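PDB 2E6X: hypothetical protein TTHA1281, which is of unknown function, belongs to the DUF3248 family and assembles as two chains. Local coordinates for residues D24-R29 against A51-L56; V28-A33 against V64-E69. All coordinates share one frame; numbering follows the deposited sequence.

Interaction 1 of 2, residues D24-R29 against A51-L56; sequences DVLVVR and AEMRRL
A small strand-to-helix contact, part salt bridge and part leucine packing, joins the loop leading into strand 26-32, and the strand's first residue, to helix 50-58 at one end of the sheet. The polar half is an end-on ion pair. Asp24 and Arg55 meet tip to tip, with carboxylate and guanidinium planes 14° apart, and each oxygen offers its syn lone pair: Arg55 NH2 lies 3.1 Å from Asp24 OD1, and Arg55 NH1 3.3 Å from Asp24 OD2. The arginine chain turns about its CG-CD bond (chi3 78°) to present this edge, while CG of the next residue, Leu56, lies over one guanidinium face. Glu52 OE2, one turn back, makes a long bridge to the same NH2 and stands 4.0 Å from Asp24 OD1, so like charges crowd one cation; the strongest partner of Arg55 is Glu59, whose carboxylate takes NH1. In this mixed sheet the helix packs across the end of the central strand through Leu26, whose CB is 4.0 Å from Leu56 CB. Leu26 CD1 crosses obliquely to CG of selenomethionine Met53, and Met17 of strand 13-19 touches both residues. An alanine in place of Asp24 would remove both carboxylate oxygens and would probably loosen the tie between the loop and the helix. Leu56 divides its branches: CD1 lies on Leu26 CB, CD2 rests 3.6 Å from Asp24 O.

Interaction 2 of 2, residues V28-A33 against V64-E69; sequences VRVGLA and VEWVEE
Parallel pairing of neighbouring strands defines this contact: strand 26-32, central in the mixed sheet, runs beside 62-66, with Val28, Arg29 and Val30 in register with Val64, Glu65 and Trp66. Through backbone hydrogen bonds Glu65 brackets Arg29, its N donating to Val28 O at 2.6 Å and its O accepting from Val30 N, both nearly along the C=O axis. The ladder continues as Val67 N bonds to Val30 O from above the carbonyl plane, and beyond it one water bridges Leu32 N and Val67 O. Charge pairing occupies the face carrying Arg29 and Glu65. These side chains run side by side in the same direction, and Arg29 NE reaches Glu65 OE1 at 3.1 Å, approaching from above the carboxylate plane. Arg29 NH2 has its strongest partner outside the pair, Pro43 O, while Phe39 of helix 36-41 packs against the arginine. Apolar contacts fill the other face, where Val28 and Val30 both meet Val64, and Val30 also meets Trp66; Trp15 of strand 13-19 touches Val28 and Val30, and Glu50 of the second subunit packs on Trp66. Val30 places CG1 in the crowded position between its backbone N and carbonyl carbon (chi1 65°), bringing it 3.5 Å from Trp66 CE3. The indole folds over the strand, so that Gly31 CA makes a CH-pi contact 4.0 Å from the centroid of the six-membered ring, 11° off its normal.

How the interactions relate
Read together, the two contacts illustrate how one central strand can serve two different partners. Interaction 1 uses the beginning of strand 26-32 and interaction 2 its later part, with Val28 and Arg29 common to the two ranges. Their centres lie about 17 Å apart, on opposite sides of the chain's centre. Along the chain, helix 50-58 comes after the shared strand and leads into strand 62-66, so the beta-alpha-beta crossover between the two parallel strands supplies first the helical partner and then the neighbour in the sheet. The contacts touch where Val27 CG1 packs 3.4 Å from Glu65 OE2. Both also reach the second subunit, tying the sheet and helix to the dimeric assembly.

Interaction 1 of 2, residues D24-R29 against A51-L56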
loop_
_atom_site.group_PDB
_atom_site.type_symbol
_atom_site.label_atom_id
_atom_site.label_comp_id
_atom_site.label_asym_id
_atom_site.label_seq_id
_atom_site.Cartn_x
_atom_site.Cartn_y
_atom_site.Cartn_z
ATOM N N ASP A 24 14.784 4.168 -9.565
ATOM C CA ASP A 24 14.077 2.932 -9.792
ATOM C C ASP A 24 13.448 2.455 -8.472
ATOM O O ASP A 24 13.850 1.453 -7.915
ATOM C CB ASP A 24 15.075 1.918 -10.343
ATOM C CG ASP A 24 14.404 0.672 -10.845
ATOM O OD1 ASP A 24 13.380 0.811 -11.517
ATOM O OD2 ASP A 24 14.889 -0.429 -10.556
ATOM N N VAL A 25 12.449 3.188 -7.988
ATOM C CA VAL A 25 11.798 2.853 -6.724
ATOM C C VAL A 25 10.265 2.974 -6.810
ATOM O O VAL A 25 9.745 3.970 -7.342
ATOM C CB VAL A 25 12.310 3.792 -5.634
ATOM C CG1 VAL A 25 11.564 3.552 -4.340
ATOM C CG2 VAL A 25 13.839 3.561 -5.404
ATOM N N LEU A 26 9.563 1.970 -6.278
ATOM C CA LEU A 26 8.102 2.013 -6.249
ATOM C C LEU A 26 7.713 2.838 -5.020
ATOM O O LEU A 26 8.160 2.549 -3.912
ATOM C CB LEU A 26 7.479 0.613 -6.115
ATOM C CG LEU A 26 5.952 0.720 -5.858
ATOM C CD1 LEU A 26 5.248 1.108 -7.199
ATOM C CD2 LEU A 26 5.393 -0.604 -5.323
ATOM N N VAL A 27 6.899 3.873 -5.222
ATOM C CA VAL A 27 6.476 4.692 -4.095
ATOM C C VAL A 27 5.002 4.421 -3.765
ATOM O O VAL A 27 4.137 4.339 -4.653
ATOM C CB VAL A 27 6.680 6.215 -4.394
ATOM C CG1 VAL A 27 6.124 7.069 -3.273
ATOM C CG2 VAL A 27 8.206 6.519 -4.619
ATOM N N VAL A 28 4.728 4.176 -2.499
ATOM C CA VAL A 28 3.347 4.015 -2.066
ATOM C C VAL A 28 3.054 5.175 -1.136
ATOM O O VAL A 28 3.810 5.435 -0.159
ATOM C CB VAL A 28 3.148 2.685 -1.359
ATOM C CG1 VAL A 28 1.779 2.645 -0.653
ATOM C CG2 VAL A 28 3.254 1.572 -2.425
ATOM N N ARG A 29 2.016 5.932 -1.459
ATOM C CA ARG A 29 1.663 7.040 -0.580
ATOM C C ARG A 29 0.351 6.697 0.095
ATOM O O ARG A 29 -0.577 6.212 -0.567
ATOM C CB ARG A 29 1.539 8.356 -1.360
ATOM C CG ARG A 29 2.839 8.780 -1.941
ATOM C CD ARG A 29 2.672 9.977 -2.845
ATOM N NE ARG A 29 3.992 10.469 -3.250
ATOM C CZ ARG A 29 4.183 11.335 -4.227
ATOM N NH1 ARG A 29 3.125 11.807 -4.899
ATOM N NH2 ARG A 29 5.426 11.697 -4.557
ATOM N N ALA A 51 3.817 -5.858 -13.721
ATOM C CA ALA A 51 5.000 -6.734 -13.605
ATOM C C ALA A 51 6.203 -6.002 -13.028
ATOM O O ALA A 51 7.024 -6.581 -12.274
ATOM C CB ALA A 51 5.361 -7.305 -14.977
ATOM N N GLU A 52 6.315 -4.727 -13.398
ATOM C CA GLU A 52 7.393 -3.914 -12.896
ATOM C C GLU A 52 7.147 -3.715 -11.399
ATOM O O GLU A 52 8.081 -3.718 -10.627
ATOM C CB GLU A 52 7.458 -2.537 -13.579
ATOM C CG GLU A 52 8.854 -1.910 -13.354
ATOM C CD GLU A 52 9.058 -0.493 -13.898
ATOM O OE1 GLU A 52 8.494 -0.120 -14.956
ATOM O OE2 GLU A 52 9.822 0.256 -13.247
HETATM N N MSE A 53 5.895 -3.480 -11.017
HETATM C CA MSE A 53 5.557 -3.300 -9.607
HETATM C C MSE A 53 5.905 -4.549 -8.824
HETATM O O MSE A 53 6.425 -4.455 -7.728
HETATM C CB MSE A 53 4.067 -2.997 -9.401
HETATM C CG MSE A 53 3.606 -1.640 -9.908
HETATM SE SE MSE A 53 1.767 -1.285 -9.309
HETATM C CE MSE A 53 1.675 -2.726 -8.015
ATOM N N ARG A 54 5.652 -5.722 -9.395
ATOM C CA ARG A 54 5.955 -6.937 -8.669
ATOM C C ARG A 54 7.476 -7.022 -8.456
ATOM O O ARG A 54 7.945 -7.285 -7.355
ATOM C CB ARG A 54 5.420 -8.172 -9.440
ATOM C CG ARG A 54 5.955 -9.487 -8.934
ATOM C CD ARG A 54 5.443 -10.644 -9.825
ATOM N NE ARG A 54 6.042 -11.922 -9.462
ATOM C CZ ARG A 54 7.166 -12.401 -9.992
ATOM N NH1 ARG A 54 7.833 -11.701 -10.931
ATOM N NH2 ARG A 54 7.626 -13.594 -9.593
ATOM N N ARG A 55 8.232 -6.767 -9.521
ATOM C CA ARG A 55 9.694 -6.806 -9.463
ATOM C C ARG A 55 10.254 -5.880 -8.353
ATOM O O ARG A 55 11.102 -6.262 -7.544
ATOM C CB ARG A 55 10.281 -6.381 -10.819
ATOM C CG ARG A 55 11.803 -6.129 -10.773
ATOM C CD ARG A 55 12.429 -5.729 -12.124
ATOM N NE ARG A 55 12.209 -4.330 -12.515
ATOM C CZ ARG A 55 12.837 -3.277 -11.978
ATOM N NH1 ARG A 55 13.737 -3.453 -11.020
ATOM N NH2 ARG A 55 12.559 -2.040 -12.394
ATOM N N LEU A 56 9.746 -4.666 -8.329
ATOM C CA LEU A 56 10.201 -3.674 -7.365
ATOM C C LEU A 56 9.859 -4.083 -5.925
ATOM O O LEU A 56 10.687 -3.925 -5.016
ATOM C CB LEU A 56 9.610 -2.313 -7.760
ATOM C CG LEU A 56 10.232 -1.693 -9.039
ATOM C CD1 LEU A 56 9.439 -0.470 -9.444
ATOM C CD2 LEU A 56 11.740 -1.293 -8.804
#

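Interaction 2 of 2, residues V28-A33 against V64-E69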
loop_
_atom_site.group_PDB
_atom_site.type_symbol
_atom_site.label_atom_id
_atom_site.label_comp_id
_atom_site.label_asym_id
_atom_site.label_seq_id
_atom_site.Cartn_x
_atom_site.Cartn_y
_atom_site.Cartn_z
ATOM N N VAL A 28 4.728 4.176 -2.499
ATOM C CA VAL A 28 3.347 4.015 -2.066
ATOM C C VAL A 28 3.054 5.175 -1.136
ATOM O O VAL A 28 3.810 5.435 -0.159
ATOM C CB VAL A 28 3.148 2.685 -1.359
ATOM C CG1 VAL A 28 1.779 2.645 -0.653
ATOM C CG2 VAL A 28 3.254 1.572 -2.425
ATOM N N ARG A 29 2.016 5.932 -1.459
ATOM C CA ARG A 29 1.663 7.040 -0.580
ATOM C C ARG A 29 0.351 6.697 0.095
ATOM O O ARG A 29 -0.577 6.212 -0.567
ATOM C CB ARG A 29 1.539 8.356 -1.360
ATOM C CG ARG A 29 2.839 8.780 -1.941
ATOM C CD ARG A 29 2.672 9.977 -2.845
ATOM N NE ARG A 29 3.992 10.469 -3.250
ATOM C CZ ARG A 29 4.183 11.335 -4.227
ATOM N NH1 ARG A 29 3.125 11.807 -4.899
ATOM N NH2 ARG A 29 5.426 11.697 -4.557
ATOM N N VAL A 30 0.284 6.940 1.401
ATOM C CA VAL A 30 -0.927 6.653 2.171
ATOM C C VAL A 30 -1.273 7.754 3.186
ATOM O O VAL A 30 -0.388 8.362 3.803
ATOM C CB VAL A 30 -0.797 5.305 2.914
ATOM C CG1 VAL A 30 0.315 5.380 3.985
ATOM C CG2 VAL A 30 -2.115 4.961 3.577
ATOM N N GLY A 31 -2.561 8.011 3.355
ATOM C CA GLY A 31 -2.985 9.033 4.294
ATOM C C GLY A 31 -4.486 8.926 4.530
ATOM O O GLY A 31 -5.153 8.108 3.891
ATOM N N LEU A 32 -5.006 9.722 5.453
ATOM C CA LEU A 32 -6.448 9.718 5.698
ATOM C C LEU A 32 -7.147 10.354 4.520
ATOM O O LEU A 32 -6.540 11.136 3.779
ATOM C CB LEU A 32 -6.794 10.522 6.946
ATOM C CG LEU A 32 -6.464 9.884 8.290
ATOM C CD1 LEU A 32 -6.788 10.868 9.388
ATOM C CD2 LEU A 32 -7.261 8.584 8.451
ATOM N N ALA A 33 -8.436 10.060 4.369
ATOM C CA ALA A 33 -9.220 10.638 3.271
ATOM C C ALA A 33 -9.184 12.175 3.301
ATOM O O ALA A 33 -9.220 12.821 2.263
ATOM C CB ALA A 33 -10.679 10.153 3.336
ATOM N N VAL A 64 7.347 3.627 1.382
ATOM C CA VAL A 64 5.961 3.950 1.758
ATOM C C VAL A 64 5.995 5.336 2.404
ATOM O O VAL A 64 6.822 5.613 3.283
ATOM C CB VAL A 64 5.388 2.924 2.717
ATOM C CG1 VAL A 64 3.888 3.331 3.133
ATOM C CG2 VAL A 64 5.406 1.568 2.009
ATOM N N GLU A 65 5.085 6.192 1.976
ATOM C CA GLU A 65 5.072 7.590 2.424
ATOM C C GLU A 65 3.771 8.020 3.063
ATOM O O GLU A 65 2.700 7.781 2.496
ATOM C CB GLU A 65 5.378 8.498 1.192
ATOM C CG GLU A 65 6.771 8.252 0.610
ATOM C CD GLU A 65 7.047 9.033 -0.672
ATOM O OE1 GLU A 65 6.187 9.855 -1.114
ATOM O OE2 GLU A 65 8.143 8.824 -1.246
ATOM N N TRP A 66 3.852 8.715 4.200
ATOM C CA TRP A 66 2.624 9.136 4.855
ATOM C C TRP A 66 2.348 10.578 4.491
ATOM O O TRP A 66 3.224 11.435 4.591
ATOM C CB TRP A 66 2.719 8.992 6.378
ATOM C CG TRP A 66 1.442 9.379 7.042
ATOM C CD1 TRP A 66 1.091 10.617 7.531
ATOM C CD2 TRP A 66 0.316 8.535 7.234
ATOM N NE1 TRP A 66 -0.198 10.580 8.027
ATOM C CE2 TRP A 66 -0.698 9.315 7.849
ATOM C CE3 TRP A 66 0.060 7.186 6.957
ATOM C CZ2 TRP A 66 -1.952 8.793 8.167
ATOM C CZ3 TRP A 66 -1.188 6.669 7.274
ATOM C CH2 TRP A 66 -2.171 7.476 7.878
ATOM N N VAL A 67 1.136 10.833 4.031
ATOM C CA VAL A 67 0.731 12.165 3.630
ATOM C C VAL A 67 -0.123 12.782 4.706
ATOM O O VAL A 67 -1.227 12.323 4.934
ATOM C CB VAL A 67 -0.123 12.105 2.365
ATOM C CG1 VAL A 67 -0.499 13.501 1.963
ATOM C CG2 VAL A 67 0.634 11.364 1.237
ATOM N N GLU A 68 0.392 13.823 5.361
ATOM C CA GLU A 68 -0.297 14.504 6.439
ATOM C C GLU A 68 -1.465 15.316 5.870
ATOM O O GLU A 68 -1.347 15.916 4.782
ATOM C CB GLU A 68 0.671 15.462 7.153
ATOM C CG GLU A 68 1.944 14.826 7.675
ATOM C CD GLU A 68 1.824 14.311 9.091
ATOM O OE1 GLU A 68 2.716 14.669 9.909
ATOM O OE2 GLU A 68 0.865 13.552 9.385
ATOM N N GLU A 69 -2.597 15.318 6.570
ATOM C CA GLU A 69 -3.731 16.093 6.074
ATOM C C GLU A 69 -3.576 17.572 6.416
ATOM O O GLU A 69 -4.186 18.387 5.697
ATOM C CB GLU A 69 -5.062 15.543 6.593
ATOM C CG GLU A 69 -4.972 14.613 7.784
ATOM C CD GLU A 69 -4.677 15.358 9.061
ATOM O OE1 GLU A 69 -4.748 14.741 10.147
ATOM O OE2 GLU A 69 -4.378 16.572 8.976
ATOM O OXT GLU A 69 -2.815 17.906 7.373
HETATM O O HOH W 1 -3.255 11.857 6.750
#